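Local structure of acetamidase (Bacillus halodurans, 2II1) at residues 146-151 / 278-283. The protein binds calcium ions and probably hydrolyses non-peptide carbon-nitrogen bonds in linear amides. Numbering follows the deposited sequence.
Sequences NGTPGP and NPLKTA
With OG1 beside its backbone N (chi1 -58°) and CG2 anti to that nitrogen, Thr148 turns its hydroxyl to the ring of Pro279 and its methyl to Leu280, whose CG lies 4.0 Å from Thr148 CG2. A beta-branched threonine suits this place because one side chain serves two neighbours. Leu280, with CG anti to its carbonyl carbon (chi1 -64°), crosses Pro149 obliquely, CB to Pro149 CD at 4.1 Å, while its CD1 packs against Pro149 O. The Pro149 ring also places CG 3.4 Å from Thr282 OG1, a hydroxyl that is hydrogen-bonded to Ser231 and Gln275; the compact ring asks for no polar partner here. An alanine at Pro149 would lose the CG and CD contacts with Leu280 and Thr282 and would probably loosen the fit. No hydrogen bond joins the segments: Gly147 O meets Pro279 CD at 3.3 Å and is hydrogen-bonded to the calcium ligand Asn155. Asn278 ND2 bonds to Asp157, another calcium ligand, so its amide is a second-shell group of the metal site. The contact thus sets the loop between strands 144-145 and 153-155 against the turn entering strand 281-288, which lies between strands 225-232 and 270-275.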
loop_
_atom_site.group_PDB
_atom_site.type_symbol
_atom_site.label_atom_id
_atom_site.label_comp_id
_atom_site.label_asym_id
_atom_site.label_seq_id
_atom_site.Cartn_x
_atom_site.Cartn_y
_atom_site.Cartn_z
ATOM N N ASN A 146 -18.351 5.060 15.584
ATOM C CA ASN A 146 -18.159 4.106 14.468
ATOM C C ASN A 146 -17.211 4.612 13.378
ATOM O O ASN A 146 -16.522 3.813 12.756
ATOM C CB ASN A 146 -19.505 3.713 13.795
ATOM C CG ASN A 146 -20.356 2.746 14.641
ATOM O OD1 ASN A 146 -19.978 2.369 15.751
ATOM N ND2 ASN A 146 -21.511 2.332 14.100
ATOM N N GLY A 147 -17.185 5.927 13.135
ATOM C CA GLY A 147 -16.286 6.511 12.105
ATOM C C GLY A 147 -14.780 6.406 12.360
ATOM O O GLY A 147 -13.974 6.708 11.472
ATOM N N THR A 148 -14.406 5.994 13.576
ATOM C CA THR A 148 -13.019 5.947 14.029
ATOM C C THR A 148 -12.643 4.466 14.198
ATOM O O THR A 148 -13.326 3.755 14.934
ATOM C CB THR A 148 -12.859 6.724 15.382
ATOM O OG1 THR A 148 -13.294 8.075 15.209
ATOM C CG2 THR A 148 -11.395 6.774 15.874
ATOM N N PRO A 149 -11.575 3.990 13.503
ATOM C CA PRO A 149 -11.045 2.666 13.821
ATOM C C PRO A 149 -10.179 2.679 15.092
ATOM O O PRO A 149 -9.766 3.753 15.570
ATOM C CB PRO A 149 -10.235 2.272 12.550
ATOM C CG PRO A 149 -9.814 3.536 11.956
ATOM C CD PRO A 149 -10.805 4.635 12.425
ATOM N N GLY A 150 -9.930 1.490 15.625
ATOM C CA GLY A 150 -9.104 1.279 16.810
ATOM C C GLY A 150 -8.764 -0.209 16.940
ATOM O O GLY A 150 -8.997 -0.981 15.998
ATOM N N PRO A 151 -8.201 -0.622 18.097
ATOM C CA PRO A 151 -7.889 -2.039 18.278
ATOM C C PRO A 151 -9.121 -2.972 18.147
ATOM O O PRO A 151 -8.971 -4.156 17.841
ATOM C CB PRO A 151 -7.291 -2.096 19.687
ATOM C CG PRO A 151 -6.865 -0.675 20.023
ATOM C CD PRO A 151 -7.844 0.197 19.274
ATOM N N ASN A 278 -10.108 8.742 7.476
ATOM C CA ASN A 278 -10.876 8.671 8.724
ATOM C C ASN A 278 -10.069 9.328 9.850
ATOM O O ASN A 278 -8.878 9.614 9.647
ATOM C CB ASN A 278 -11.261 7.214 9.021
ATOM C CG ASN A 278 -12.165 6.628 7.950
ATOM O OD1 ASN A 278 -12.957 7.352 7.307
ATOM N ND2 ASN A 278 -12.050 5.312 7.735
ATOM N N PRO A 279 -10.713 9.634 11.010
ATOM C CA PRO A 279 -9.992 10.292 12.099
ATOM C C PRO A 279 -8.751 9.550 12.570
ATOM O O PRO A 279 -7.814 10.174 13.083
ATOM C CB PRO A 279 -11.037 10.398 13.203
ATOM C CG PRO A 279 -12.318 10.440 12.469
ATOM C CD PRO A 279 -12.136 9.481 11.345
ATOM N N LEU A 280 -8.725 8.235 12.387
ATOM C CA LEU A 280 -7.468 7.526 12.442
ATOM C C LEU A 280 -7.264 6.892 11.065
ATOM O O LEU A 280 -8.226 6.570 10.359
ATOM C CB LEU A 280 -7.388 6.542 13.640
ATOM C CG LEU A 280 -7.439 7.108 15.076
ATOM C CD1 LEU A 280 -6.991 6.086 16.112
ATOM C CD2 LEU A 280 -6.580 8.317 15.177
ATOM N N LYS A 281 -6.006 6.810 10.655
ATOM C CA LYS A 281 -5.615 6.198 9.391
ATOM C C LYS A 281 -5.333 4.689 9.635
ATOM O O LYS A 281 -4.930 4.284 10.717
ATOM C CB LYS A 281 -4.377 6.909 8.802
ATOM C CG LYS A 281 -4.357 8.438 8.909
ATOM C CD LYS A 281 -5.484 9.075 8.140
ATOM C CE LYS A 281 -5.581 10.590 8.414
ATOM N NZ LYS A 281 -6.959 11.105 8.059
ATOM N N THR A 282 -5.533 3.849 8.627
ATOM C CA THR A 282 -5.382 2.400 8.812
ATOM C C THR A 282 -4.448 1.838 7.754
ATOM O O THR A 282 -4.537 2.210 6.603
ATOM C CB THR A 282 -6.720 1.692 8.718
ATOM O OG1 THR A 282 -7.609 2.253 9.684
ATOM C CG2 THR A 282 -6.568 0.176 8.966
ATOM N N ALA A 283 -3.568 0.935 8.176
ATOM C CA ALA A 283 -2.562 0.272 7.342
ATOM C C ALA A 283 -2.595 -1.201 7.669
ATOM O O ALA A 283 -3.097 -1.590 8.748
ATOM C CB ALA A 283 -1.181 0.835 7.622
#